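Local coordinates for protein Stk_08120 (Sulfolobus tokodaii str. 7, PDB 2EJX) that probably carries fatty acids, as a member of a thermoacidophile-specific family with the helix-grip fold of the Bet v 1-like clan, at residues T13-D18 and I129-R134; D26-I31 and I41-P46; I34-A39 and G53-F58; G84-R89 and I98-D103. All coordinates share one frame; numbering follows the deposited sequence.

Contact 1. Residues T13-D18 and I129-R134; sequences TNQDID and IIRLER
Q15 reaches from the turn before helix 17-24 to the long C-terminal helix, and its amide meets R134 while its aliphatic part lies against I130. From CB the chain turns beside the backbone N (chi1 -80°) and puts CG 3.9 Å from CG2 of I130. A bend at chi2 takes the amide over the same methyl: CD is also 3.9 Å from I130 CG2. At the tip the two branches part. OE1 accepts from R134 NH1 at 2.8 Å, the donor lying nearly along the C=O axis and the oxygen in the guanidinium plane, whereas NE2 packs 3.7 Å from CA of R131 and as close to its CB. Water 1, at the edge of the same guanidinium, takes a second bond from NH1 at 3.1 Å and a weak one from D16 N. An alanine in place of Q15 would probably leave R134 NH1 without its amide acceptor and open a gap beside I130 CG2. NE of R134 forms a salt bridge with the terminal carboxylate of I139. Within 13-18, T13 OG1 accepts from Q15 N in an ST turn, and D16 N-caps helix 17-24 through D18 N. The contact ties the first short helix to the C-terminal helix, two elements of the helix-grip fold of Bet v 1-like proteins.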
loop_
_atom_site.group_PDB
_atom_site.type_symbol
_atom_site.label_atom_id
_atom_site.label_comp_id
_atom_site.label_asym_id
_atom_site.label_seq_id
_atom_site.Cartn_x
_atom_site.Cartn_y
_atom_site.Cartn_z
ATOM N N THR A 13 -9.698 -10.140 7.680
ATOM C CA THR A 13 -10.718 -9.103 7.837
ATOM C C THR A 13 -12.127 -9.678 7.907
ATOM O O THR A 13 -12.445 -10.663 7.249
ATOM C CB THR A 13 -10.642 -8.041 6.681
ATOM O OG1 THR A 13 -11.685 -7.062 6.813
ATOM C CG2 THR A 13 -10.808 -8.705 5.319
ATOM N N ASN A 14 -12.949 -9.083 8.769
ATOM C CA ASN A 14 -14.383 -9.312 8.792
ATOM C C ASN A 14 -15.168 -8.265 8.021
ATOM O O ASN A 14 -16.411 -8.257 8.050
ATOM C CB ASN A 14 -14.862 -9.282 10.239
ATOM C CG ASN A 14 -14.503 -10.526 10.999
ATOM O OD1 ASN A 14 -14.273 -11.588 10.414
ATOM N ND2 ASN A 14 -14.526 -10.421 12.323
ATOM N N GLN A 15 -14.474 -7.330 7.370
ATOM C CA GLN A 15 -15.160 -6.325 6.572
ATOM C C GLN A 15 -15.457 -6.952 5.212
ATOM O O GLN A 15 -14.858 -7.988 4.874
ATOM C CB GLN A 15 -14.287 -5.056 6.416
ATOM C CG GLN A 15 -14.284 -4.092 7.578
ATOM C CD GLN A 15 -15.474 -3.166 7.533
ATOM O OE1 GLN A 15 -16.201 -3.131 6.553
ATOM N NE2 GLN A 15 -15.689 -2.427 8.603
ATOM N N ASP A 16 -16.367 -6.369 4.440
ATOM C CA ASP A 16 -16.683 -6.913 3.123
ATOM C C ASP A 16 -15.398 -6.869 2.314
ATOM O O ASP A 16 -14.848 -5.793 2.071
ATOM C CB ASP A 16 -17.780 -6.107 2.418
ATOM C CG ASP A 16 -18.079 -6.612 1.009
ATOM O OD1 ASP A 16 -17.207 -6.550 0.123
ATOM O OD2 ASP A 16 -19.213 -7.073 0.765
ATOM N N ILE A 17 -14.945 -8.035 1.894
ATOM C CA ILE A 17 -13.634 -8.149 1.259
ATOM C C ILE A 17 -13.511 -7.346 -0.025
ATOM O O ILE A 17 -12.433 -6.917 -0.368
ATOM C CB ILE A 17 -13.240 -9.643 0.988
ATOM C CG1 ILE A 17 -11.762 -9.735 0.566
ATOM C CG2 ILE A 17 -14.199 -10.306 -0.069
ATOM C CD1 ILE A 17 -10.742 -9.588 1.711
ATOM N N ASP A 18 -14.609 -7.159 -0.741
ATOM C CA ASP A 18 -14.539 -6.485 -1.993
ATOM C C ASP A 18 -14.434 -4.995 -1.763
ATOM O O ASP A 18 -13.685 -4.299 -2.443
ATOM C CB ASP A 18 -15.706 -6.925 -2.901
ATOM C CG ASP A 18 -15.583 -8.405 -3.290
ATOM O OD1 ASP A 18 -14.462 -8.854 -3.647
ATOM O OD2 ASP A 18 -16.584 -9.135 -3.179
ATOM N N ILE A 129 -9.556 0.602 10.765
ATOM C CA ILE A 129 -9.104 1.547 9.697
ATOM C C ILE A 129 -10.162 1.602 8.540
ATOM O O ILE A 129 -10.584 2.674 8.059
ATOM C CB ILE A 129 -7.725 1.113 9.192
ATOM C CG1 ILE A 129 -6.652 1.440 10.260
ATOM C CG2 ILE A 129 -7.459 1.798 7.797
ATOM C CD1 ILE A 129 -5.324 0.673 10.079
ATOM N N ILE A 130 -10.620 0.445 8.095
ATOM C CA ILE A 130 -11.533 0.368 6.966
ATOM C C ILE A 130 -12.909 0.874 7.342
ATOM O O ILE A 130 -13.584 1.469 6.524
ATOM C CB ILE A 130 -11.655 -1.074 6.433
ATOM C CG1 ILE A 130 -10.300 -1.587 5.854
ATOM C CG2 ILE A 130 -12.882 -1.200 5.418
ATOM C CD1 ILE A 130 -9.865 -0.945 4.440
ATOM N N ARG A 131 -13.340 0.636 8.576
ATOM C CA ARG A 131 -14.647 1.134 9.000
ATOM C C ARG A 131 -14.698 2.663 8.870
ATOM O O ARG A 131 -15.657 3.232 8.330
ATOM C CB ARG A 131 -14.924 0.741 10.422
ATOM C CG ARG A 131 -16.318 1.099 10.875
ATOM C CD ARG A 131 -16.549 0.655 12.324
ATOM N NE ARG A 131 -15.679 1.398 13.228
ATOM C CZ ARG A 131 -15.956 2.604 13.711
ATOM N NH1 ARG A 131 -17.095 3.209 13.404
ATOM N NH2 ARG A 131 -15.084 3.206 14.500
ATOM N N LEU A 132 -13.663 3.304 9.373
ATOM C CA LEU A 132 -13.511 4.770 9.214
ATOM C C LEU A 132 -13.392 5.227 7.746
ATOM O O LEU A 132 -13.992 6.250 7.377
ATOM C CB LEU A 132 -12.299 5.249 10.047
ATOM C CG LEU A 132 -12.567 5.192 11.545
ATOM C CD1 LEU A 132 -11.262 5.528 12.300
ATOM C CD2 LEU A 132 -13.670 6.167 11.981
ATOM N N GLU A 133 -12.620 4.501 6.923
ATOM C CA GLU A 133 -12.561 4.795 5.476
ATOM C C GLU A 133 -13.947 4.728 4.844
ATOM O O GLU A 133 -14.322 5.566 4.066
ATOM C CB GLU A 133 -11.570 3.833 4.752
ATOM C CG GLU A 133 -10.085 4.125 5.084
ATOM C CD GLU A 133 -9.665 5.525 4.574
ATOM O OE1 GLU A 133 -10.228 6.053 3.586
ATOM O OE2 GLU A 133 -8.771 6.095 5.199
ATOM N N ARG A 134 -14.700 3.697 5.177
ATOM C CA ARG A 134 -16.048 3.548 4.641
ATOM C C ARG A 134 -17.012 4.682 5.005
ATOM O O ARG A 134 -17.892 5.064 4.206
ATOM C CB ARG A 134 -16.597 2.223 5.128
ATOM C CG ARG A 134 -15.937 1.075 4.389
ATOM C CD ARG A 134 -16.607 -0.255 4.789
ATOM N NE ARG A 134 -17.873 -0.399 4.071
ATOM C CZ ARG A 134 -18.599 -1.518 4.018
ATOM N NH1 ARG A 134 -18.187 -2.583 4.676
ATOM N NH2 ARG A 134 -19.741 -1.566 3.308
HETATM O O HOH W 1 -18.843 -5.395 5.795
#

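Contact 2. Residues D26-I31 and I41-P46; sequences DPAFTI and IKCIEP
C43 and I41 point their side chains at the first turns of helix 27-34, and most of what joins them is apolar. SG of C43, anti to its carbonyl carbon (chi1 -71°), comes up to the start of the helix, 3.7 Å from CB of A28 and 4.0 Å from CG of P27. Its distance to A28 N is also 3.7 Å, but that N-H is already engaged elsewhere. About one turn further along the helix, CD1 of I41 does the touching: it lies 3.8 Å from CB of I31, the two side chains crossing at a slant, and it also rests against the carbonyl O of P27. I41 holds CG1 anti to its backbone N (chi1 179°), and it is this branch that carries CD1 to the helix. CD of P27 packs 3.7 Å from P46 O.

In the Bet v 1-like fold the second short helix leads into the first strand of the following hairpin, and here that edge strand, 38-42, runs on into the loop that folds back over the helix start. F49 of strand 48-55 packs on P27, I31 and C43 together, giving the apolar patch a common floor in the sheet.

The polar contacts gather at the helix N-terminus. D26 is the N-cap: its OD1 accepts from A28 N at 2.9 Å, with the donor well above the carboxylate plane. Water 2 donates to P46 O at 2.9 Å and, weakly, to that same OD1, bridging cap and loop. OD2 of D26 makes a salt bridge with R137 on the C-terminal helix.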
loop_
_atom_site.group_PDB
_atom_site.type_symbol
_atom_site.label_atom_id
_atom_site.label_comp_id
_atom_site.label_asym_id
_atom_site.label_seq_id
_atom_site.Cartn_x
_atom_site.Cartn_y
_atom_site.Cartn_z
ATOM N N ASP A 26 -7.154 2.388 -4.128
ATOM C CA ASP A 26 -6.903 3.828 -4.038
ATOM C C ASP A 26 -5.497 4.132 -3.505
ATOM O O ASP A 26 -5.188 3.903 -2.326
ATOM C CB ASP A 26 -7.958 4.482 -3.127
ATOM C CG ASP A 26 -7.798 6.002 -3.006
ATOM O OD1 ASP A 26 -6.893 6.593 -3.660
ATOM O OD2 ASP A 26 -8.593 6.614 -2.243
ATOM N N PRO A 27 -4.629 4.705 -4.360
ATOM C CA PRO A 27 -3.276 4.899 -3.855
ATOM C C PRO A 27 -3.186 5.921 -2.736
ATOM O O PRO A 27 -2.239 5.888 -1.961
ATOM C CB PRO A 27 -2.490 5.373 -5.127
ATOM C CG PRO A 27 -3.482 5.959 -5.989
ATOM C CD PRO A 27 -4.762 5.173 -5.757
ATOM N N ALA A 28 -4.176 6.808 -2.615
ATOM C CA ALA A 28 -4.205 7.779 -1.528
ATOM C C ALA A 28 -4.387 7.070 -0.187
ATOM O O ALA A 28 -4.069 7.606 0.860
ATOM C CB ALA A 28 -5.343 8.749 -1.742
ATOM N N PHE A 29 -4.926 5.863 -0.236
ATOM C CA PHE A 29 -4.999 5.031 0.968
ATOM C C PHE A 29 -3.709 4.266 1.170
ATOM O O PHE A 29 -2.961 4.468 2.173
ATOM C CB PHE A 29 -6.197 4.047 0.901
ATOM C CG PHE A 29 -6.244 3.073 2.061
ATOM C CD1 PHE A 29 -6.699 3.502 3.341
ATOM C CD2 PHE A 29 -5.833 1.760 1.914
ATOM C CE1 PHE A 29 -6.717 2.621 4.445
ATOM C CE2 PHE A 29 -5.845 0.841 3.019
ATOM C CZ PHE A 29 -6.311 1.265 4.293
ATOM N N THR A 30 -3.405 3.456 0.153
ATOM C CA THR A 30 -2.424 2.372 0.241
ATOM C C THR A 30 -0.990 2.881 0.421
ATOM O O THR A 30 -0.241 2.322 1.220
ATOM C CB THR A 30 -2.552 1.465 -0.978
ATOM O OG1 THR A 30 -3.873 0.894 -0.996
ATOM C CG2 THR A 30 -1.510 0.339 -0.967
ATOM N N ILE A 31 -0.605 3.927 -0.312
ATOM C CA ILE A 31 0.784 4.392 -0.282
ATOM C C ILE A 31 1.173 5.007 1.075
ATOM O O ILE A 31 2.184 4.614 1.636
ATOM C CB ILE A 31 1.136 5.321 -1.529
ATOM C CG1 ILE A 31 0.851 4.590 -2.844
ATOM C CG2 ILE A 31 2.551 5.799 -1.501
ATOM C CD1 ILE A 31 1.644 3.362 -3.066
ATOM N N ILE A 41 1.236 13.342 -0.867
ATOM C CA ILE A 41 0.645 12.436 -1.846
ATOM C C ILE A 41 -0.288 13.262 -2.735
ATOM O O ILE A 41 -0.991 14.124 -2.233
ATOM C CB ILE A 41 -0.083 11.225 -1.180
ATOM C CG1 ILE A 41 -0.725 10.294 -2.220
ATOM C CG2 ILE A 41 -1.085 11.680 -0.155
ATOM C CD1 ILE A 41 -0.127 8.877 -2.275
ATOM N N LYS A 42 -0.212 13.021 -4.040
ATOM C CA LYS A 42 -1.038 13.687 -5.041
ATOM C C LYS A 42 -1.781 12.611 -5.797
ATOM O O LYS A 42 -1.160 11.721 -6.383
ATOM C CB LYS A 42 -0.191 14.513 -6.000
ATOM C CG LYS A 42 -0.982 15.587 -6.726
ATOM C CD LYS A 42 -0.217 16.274 -7.827
ATOM C CE LYS A 42 -0.358 15.494 -9.139
ATOM N NZ LYS A 42 -0.428 16.396 -10.359
ATOM N N CYS A 43 -3.111 12.687 -5.776
ATOM C CA CYS A 43 -3.979 11.660 -6.372
ATOM C C CYS A 43 -5.120 12.227 -7.217
ATOM O O CYS A 43 -6.297 11.852 -7.084
ATOM C CB CYS A 43 -4.535 10.747 -5.290
ATOM S SG CYS A 43 -3.265 9.718 -4.662
ATOM N N ILE A 44 -4.716 13.188 -8.025
ATOM C CA ILE A 44 -5.383 13.693 -9.217
ATOM C C ILE A 44 -6.355 12.716 -9.931
ATOM O O ILE A 44 -7.522 12.594 -9.533
ATOM C CB ILE A 44 -4.247 14.128 -10.163
ATOM C CG1 ILE A 44 -3.120 13.065 -10.138
ATOM C CG2 ILE A 44 -3.639 15.453 -9.649
ATOM C CD1 ILE A 44 -2.172 13.081 -11.368
ATOM N N GLU A 45 -5.863 12.059 -10.991
ATOM C CA GLU A 45 -6.557 10.998 -11.718
ATOM C C GLU A 45 -6.552 9.759 -10.806
ATOM O O GLU A 45 -5.562 9.535 -10.092
ATOM C CB GLU A 45 -5.763 10.734 -12.994
ATOM C CG GLU A 45 -6.528 10.318 -14.246
ATOM C CD GLU A 45 -5.565 9.932 -15.385
ATOM O OE1 GLU A 45 -4.913 10.839 -15.962
ATOM O OE2 GLU A 45 -5.442 8.711 -15.682
ATOM N N PRO A 46 -7.642 8.940 -10.833
ATOM C CA PRO A 46 -7.896 7.925 -9.765
ATOM C C PRO A 46 -6.920 6.747 -9.751
ATOM O O PRO A 46 -6.842 5.996 -8.754
ATOM C CB PRO A 46 -9.317 7.426 -10.077
ATOM C CG PRO A 46 -9.444 7.620 -11.590
ATOM C CD PRO A 46 -8.678 8.900 -11.889
HETATM O O HOH W 2 -8.631 6.294 -6.542
#

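Contact 3. Residues I34-A39 and G53-F58; sequences IFPGIA and GKFLAF
One backbone hydrogen bond joins the segments: K54 N donates to G37 O at 3.1 Å. The N-H points well at the oxygen (154°) but arrives from above the carbonyl plane, 50° out of it. Next to it a CA-H...O contact runs the other way, from G37 CA to K54 O at 3.5 Å.

I38 and G53 form a non-hydrogen-bonded antiparallel pair, their CA atoms just 3.9 Å apart. G53 permits so close an approach by lacking a CB, which would collide with P36 O and press on G37 O and I38 CA. A CB on G37 would instead run into K54 O; G37 also has positive phi. This is the open end of the hairpin made by strands 38-42 and 48-55, where the chain coming out of helix 27-34 enters the sheet as one of its edge strands. Just past the pairing, F55 to F58 make a type II' beta turn into strand 58-69, whose Y60 donates its hydroxyl proton to P36 O.

Apolar packing is confined to P36 and F55, which lie side by side and point the same way. CB of P36 is 3.7 Å from CD2 of F55. F55 holds CG between its backbone N and carbonyl carbon (chi1 61°), placing CG 4.0 Å from P36 CB. Beyond them the C-terminal helix closes in, with L110 against F55 and Y114 against P36.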
loop_
_atom_site.group_PDB
_atom_site.type_symbol
_atom_site.label_atom_id
_atom_site.label_comp_id
_atom_site.label_asym_id
_atom_site.label_seq_id
_atom_site.Cartn_x
_atom_site.Cartn_y
_atom_site.Cartn_z
ATOM N N ILE A 34 1.535 2.198 3.758
ATOM C CA ILE A 34 2.573 1.148 3.615
ATOM C C ILE A 34 3.990 1.671 3.432
ATOM O O ILE A 34 4.935 1.180 4.061
ATOM C CB ILE A 34 2.187 0.127 2.488
ATOM C CG1 ILE A 34 0.939 -0.687 2.906
ATOM C CG2 ILE A 34 3.338 -0.887 2.217
ATOM C CD1 ILE A 34 0.230 -1.298 1.748
ATOM N N PHE A 35 4.149 2.708 2.601
ATOM C CA PHE A 35 5.479 3.205 2.289
ATOM C C PHE A 35 6.094 3.910 3.506
ATOM O O PHE A 35 5.346 4.406 4.347
ATOM C CB PHE A 35 5.451 4.096 1.043
ATOM C CG PHE A 35 5.591 3.322 -0.241
ATOM C CD1 PHE A 35 4.744 2.250 -0.518
ATOM C CD2 PHE A 35 6.605 3.620 -1.140
ATOM C CE1 PHE A 35 4.871 1.503 -1.692
ATOM C CE2 PHE A 35 6.756 2.862 -2.324
ATOM C CZ PHE A 35 5.876 1.824 -2.603
ATOM N N PRO A 36 7.449 3.910 3.632
ATOM C CA PRO A 36 8.054 4.574 4.802
ATOM C C PRO A 36 7.898 6.091 4.826
ATOM O O PRO A 36 8.385 6.769 3.920
ATOM C CB PRO A 36 9.552 4.220 4.718
ATOM C CG PRO A 36 9.700 3.250 3.604
ATOM C CD PRO A 36 8.466 3.280 2.747
ATOM N N GLY A 37 7.244 6.607 5.861
ATOM C CA GLY A 37 7.302 8.044 6.196
ATOM C C GLY A 37 6.793 8.968 5.097
ATOM O O GLY A 37 7.386 10.016 4.849
ATOM N N ILE A 38 5.681 8.586 4.465
ATOM C CA ILE A 38 5.036 9.421 3.431
ATOM C C ILE A 38 4.539 10.753 4.011
ATOM O O ILE A 38 3.792 10.767 4.990
ATOM C CB ILE A 38 3.880 8.652 2.707
ATOM C CG1 ILE A 38 4.419 7.444 1.939
ATOM C CG2 ILE A 38 3.043 9.583 1.782
ATOM C CD1 ILE A 38 5.167 7.843 0.645
ATOM N N ALA A 39 4.977 11.865 3.427
ATOM C CA ALA A 39 4.589 13.194 3.925
ATOM C C ALA A 39 3.805 14.046 2.895
ATOM O O ALA A 39 3.250 15.105 3.247
ATOM C CB ALA A 39 5.817 13.979 4.433
ATOM N N GLY A 53 8.350 10.849 0.577
ATOM C CA GLY A 53 8.525 10.416 1.934
ATOM C C GLY A 53 9.991 10.527 2.355
ATOM O O GLY A 53 10.858 10.893 1.558
ATOM N N LYS A 54 10.237 10.151 3.603
ATOM C CA LYS A 54 11.595 10.063 4.158
ATOM C C LYS A 54 11.694 8.948 5.207
ATOM O O LYS A 54 10.754 8.712 5.981
ATOM C CB LYS A 54 11.996 11.405 4.746
ATOM C CG LYS A 54 13.404 11.465 5.360
ATOM C CD LYS A 54 13.741 12.848 5.814
ATOM C CE LYS A 54 15.245 12.967 6.053
ATOM N NZ LYS A 54 15.593 14.387 6.347
ATOM N N PHE A 55 12.833 8.252 5.228
ATOM C CA PHE A 55 13.164 7.355 6.334
ATOM C C PHE A 55 14.675 7.452 6.534
ATOM O O PHE A 55 15.425 7.612 5.556
ATOM C CB PHE A 55 12.722 5.916 6.097
ATOM C CG PHE A 55 13.352 5.283 4.905
ATOM C CD1 PHE A 55 14.469 4.475 5.041
ATOM C CD2 PHE A 55 12.852 5.522 3.630
ATOM C CE1 PHE A 55 15.077 3.912 3.925
ATOM C CE2 PHE A 55 13.454 4.952 2.501
ATOM C CZ PHE A 55 14.570 4.160 2.650
ATOM N N LEU A 56 15.097 7.391 7.788
ATOM C CA LEU A 56 16.474 7.723 8.149
ATOM C C LEU A 56 16.838 9.072 7.497
ATOM O O LEU A 56 16.017 9.996 7.520
ATOM C CB LEU A 56 17.429 6.595 7.723
ATOM C CG LEU A 56 17.158 5.200 8.340
ATOM C CD1 LEU A 56 17.984 4.182 7.597
ATOM C CD2 LEU A 56 17.464 5.147 9.810
ATOM N N ALA A 57 18.030 9.183 6.905
ATOM C CA ALA A 57 18.431 10.426 6.232
ATOM C C ALA A 57 17.944 10.559 4.789
ATOM O O ALA A 57 18.266 11.544 4.112
ATOM C CB ALA A 57 19.956 10.621 6.304
ATOM N N PHE A 58 17.122 9.615 4.334
ATOM C CA PHE A 58 16.817 9.504 2.926
ATOM C C PHE A 58 15.420 9.929 2.510
ATOM O O PHE A 58 14.489 9.175 2.682
ATOM C CB PHE A 58 17.058 8.068 2.493
ATOM C CG PHE A 58 18.389 7.560 2.953
ATOM C CD1 PHE A 58 19.548 8.099 2.418
ATOM C CD2 PHE A 58 18.479 6.594 3.940
ATOM C CE1 PHE A 58 20.806 7.659 2.868
ATOM C CE2 PHE A 58 19.737 6.144 4.404
ATOM C CZ PHE A 58 20.880 6.686 3.860
#

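Contact 4. Residues G84-R89 and I98-D103; sequences GILYIR and IILEHD
Y87 and I99 sit opposite each other as a hydrogen-bonded pair, Y87 N donating to I99 O at 2.8 Å and I99 N returning the bond to Y87 O. A second such pair bonds I85 N to E101 O and E101 N to I85 O, both 2.9 Å. On their face, CD1 of I99 packs 4.0 Å from CB of Y87 and lies over one face of the R89 guanidinium, 3.3 Å from NH1. Y87 turns CG anti to its carbonyl carbon (chi1 -54°), and its ring then has I99 O at the edge, nearest CD2. R89 NH2 lies above one ring face and I85 CG2 above the opposite one, each offset toward the rim. The carboxylate of E101 is turned 62° from the ring plane, OE1 3.9 Å from Y87 CE2. An alanine in place of Y87 removes the ring beneath R89 NH2 and would probably open a gap between I85 and R89.

Strands 82-92 and 95-102 make an antiparallel hairpin inside the curved sheet, between 72-79 and 7-12; in the helix-grip fold this sheet wraps around the long C-terminal helix. The other face turns to that helix: L86 CD1 touches I98 CG2 and L100 CD1, each at 3.8 Å. G84 faces H102 with no side chain, where a CB would strike E101 O.

Further out, L119 and L122 of the C-terminal helix pack on I98 and V115 on L100.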
loop_
_atom_site.group_PDB
_atom_site.type_symbol
_atom_site.label_atom_id
_atom_site.label_comp_id
_atom_site.label_asym_id
_atom_site.label_seq_id
_atom_site.Cartn_x
_atom_site.Cartn_y
_atom_site.Cartn_z
ATOM N N GLY A 84 9.524 -0.729 -8.418
ATOM C CA GLY A 84 8.944 -1.933 -7.898
ATOM C C GLY A 84 7.481 -2.113 -8.192
ATOM O O GLY A 84 6.913 -1.348 -8.964
ATOM N N ILE A 85 6.908 -3.165 -7.596
ATOM C CA ILE A 85 5.454 -3.419 -7.664
ATOM C C ILE A 85 4.919 -3.747 -6.269
ATOM O O ILE A 85 5.520 -4.533 -5.523
ATOM C CB ILE A 85 5.119 -4.612 -8.645
ATOM C CG1 ILE A 85 5.732 -4.320 -10.027
ATOM C CG2 ILE A 85 3.643 -4.742 -8.828
ATOM C CD1 ILE A 85 5.585 -5.403 -11.062
ATOM N N LEU A 86 3.783 -3.148 -5.931
ATOM C CA LEU A 86 3.031 -3.534 -4.730
ATOM C C LEU A 86 1.788 -4.299 -5.153
ATOM O O LEU A 86 0.962 -3.786 -5.920
ATOM C CB LEU A 86 2.642 -2.291 -3.927
ATOM C CG LEU A 86 1.847 -2.457 -2.619
ATOM C CD1 LEU A 86 2.654 -3.186 -1.655
ATOM C CD2 LEU A 86 1.590 -1.062 -2.086
ATOM N N TYR A 87 1.649 -5.514 -4.642
ATOM C CA TYR A 87 0.464 -6.312 -4.918
ATOM C C TYR A 87 -0.437 -6.402 -3.706
ATOM O O TYR A 87 0.040 -6.599 -2.603
ATOM C CB TYR A 87 0.848 -7.744 -5.235
ATOM C CG TYR A 87 1.855 -7.877 -6.342
ATOM C CD1 TYR A 87 1.438 -8.102 -7.644
ATOM C CD2 TYR A 87 3.230 -7.763 -6.078
ATOM C CE1 TYR A 87 2.361 -8.225 -8.668
ATOM C CE2 TYR A 87 4.160 -7.893 -7.103
ATOM C CZ TYR A 87 3.712 -8.116 -8.399
ATOM O OH TYR A 87 4.616 -8.250 -9.458
ATOM N N ILE A 88 -1.746 -6.307 -3.949
ATOM C CA ILE A 88 -2.748 -6.684 -2.957
ATOM C C ILE A 88 -3.664 -7.781 -3.566
ATOM O O ILE A 88 -4.333 -7.546 -4.580
ATOM C CB ILE A 88 -3.526 -5.447 -2.396
ATOM C CG1 ILE A 88 -2.555 -4.328 -1.920
ATOM C CG2 ILE A 88 -4.437 -5.896 -1.201
ATOM C CD1 ILE A 88 -2.276 -3.188 -2.960
ATOM N N ARG A 89 -3.638 -8.996 -2.989
ATOM C CA ARG A 89 -4.322 -10.141 -3.584
ATOM C C ARG A 89 -5.364 -10.689 -2.618
ATOM O O ARG A 89 -5.047 -10.945 -1.473
ATOM C CB ARG A 89 -3.346 -11.254 -3.963
ATOM C CG ARG A 89 -2.217 -10.821 -4.912
ATOM C CD ARG A 89 -1.241 -11.997 -5.147
ATOM N NE ARG A 89 -0.197 -11.631 -6.120
ATOM C CZ ARG A 89 1.071 -12.040 -6.072
ATOM N NH1 ARG A 89 1.487 -12.876 -5.121
ATOM N NH2 ARG A 89 1.921 -11.629 -7.007
ATOM N N ILE A 98 -0.565 -8.902 0.982
ATOM C CA ILE A 98 0.150 -7.731 0.460
ATOM C C ILE A 98 1.593 -8.161 0.253
ATOM O O ILE A 98 2.202 -8.744 1.169
ATOM C CB ILE A 98 0.098 -6.538 1.451
ATOM C CG1 ILE A 98 -1.380 -6.213 1.775
ATOM C CG2 ILE A 98 0.897 -5.340 0.916
ATOM C CD1 ILE A 98 -1.576 -4.991 2.692
ATOM N N ILE A 99 2.093 -7.922 -0.961
ATOM C CA ILE A 99 3.463 -8.271 -1.291
ATOM C C ILE A 99 4.089 -7.029 -1.923
ATOM O O ILE A 99 3.593 -6.551 -2.938
ATOM C CB ILE A 99 3.553 -9.407 -2.353
ATOM C CG1 ILE A 99 2.759 -10.641 -1.915
ATOM C CG2 ILE A 99 5.004 -9.788 -2.607
ATOM C CD1 ILE A 99 1.404 -10.763 -2.649
ATOM N N LEU A 100 5.184 -6.543 -1.346
ATOM C CA LEU A 100 5.970 -5.460 -1.924
ATOM C C LEU A 100 7.297 -5.984 -2.478
ATOM O O LEU A 100 8.118 -6.549 -1.718
ATOM C CB LEU A 100 6.278 -4.382 -0.883
ATOM C CG LEU A 100 7.026 -3.144 -1.414
ATOM C CD1 LEU A 100 6.253 -2.375 -2.500
ATOM C CD2 LEU A 100 7.402 -2.193 -0.239
ATOM N N GLU A 101 7.506 -5.802 -3.780
ATOM C CA GLU A 101 8.756 -6.237 -4.405
ATOM C C GLU A 101 9.486 -5.019 -4.981
ATOM O O GLU A 101 8.994 -4.367 -5.897
ATOM C CB GLU A 101 8.488 -7.291 -5.483
ATOM C CG GLU A 101 7.869 -8.586 -4.993
ATOM C CD GLU A 101 7.531 -9.567 -6.119
ATOM O OE1 GLU A 101 7.769 -9.222 -7.299
ATOM O OE2 GLU A 101 6.966 -10.663 -5.815
ATOM N N HIS A 102 10.654 -4.702 -4.423
ATOM C CA HIS A 102 11.393 -3.508 -4.784
ATOM C C HIS A 102 12.703 -3.924 -5.481
ATOM O O HIS A 102 13.336 -4.869 -5.045
ATOM C CB HIS A 102 11.678 -2.727 -3.506
ATOM C CG HIS A 102 12.220 -1.353 -3.737
ATOM N ND1 HIS A 102 11.451 -0.325 -4.250
ATOM C CD2 HIS A 102 13.450 -0.830 -3.513
ATOM C CE1 HIS A 102 12.189 0.767 -4.354
ATOM N NE2 HIS A 102 13.406 0.487 -3.912
ATOM N N ASP A 103 13.109 -3.210 -6.521
ATOM C CA ASP A 103 14.251 -3.653 -7.352
ATOM C C ASP A 103 15.633 -3.194 -6.856
ATOM O O ASP A 103 16.682 -3.570 -7.437
ATOM C CB ASP A 103 14.038 -3.346 -8.850
ATOM C CG ASP A 103 14.335 -1.877 -9.234
ATOM O OD1 ASP A 103 14.731 -1.039 -8.374
ATOM O OD2 ASP A 103 14.158 -1.553 -10.435
#

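How the contacts relate
Contacts 2, 3 and 4 reach the same antiparallel sheet, and contact 1 closes the chain around them. F29 joins contacts 1 and 2: its CE1 packs 3.5 Å from I129 CG2. Contacts 2 and 3 share strand 38-42 and touch where I31 O meets I38 CG1 at 3.6 Å. Helix 27-34 lies over contact 4, with T30 CG2 3.6 Å from L86 CD2, and F35 CE1 of contact 3 is 4.2 Å from the same methyl. Contacts 1 and 3 lie on opposite sides of the chain centre, their centres about 26 Å apart. Bet v 1-like relatives commonly hold apolar ligands between sheet and helices; L86 and L100 may line such a site, though by a novel mode.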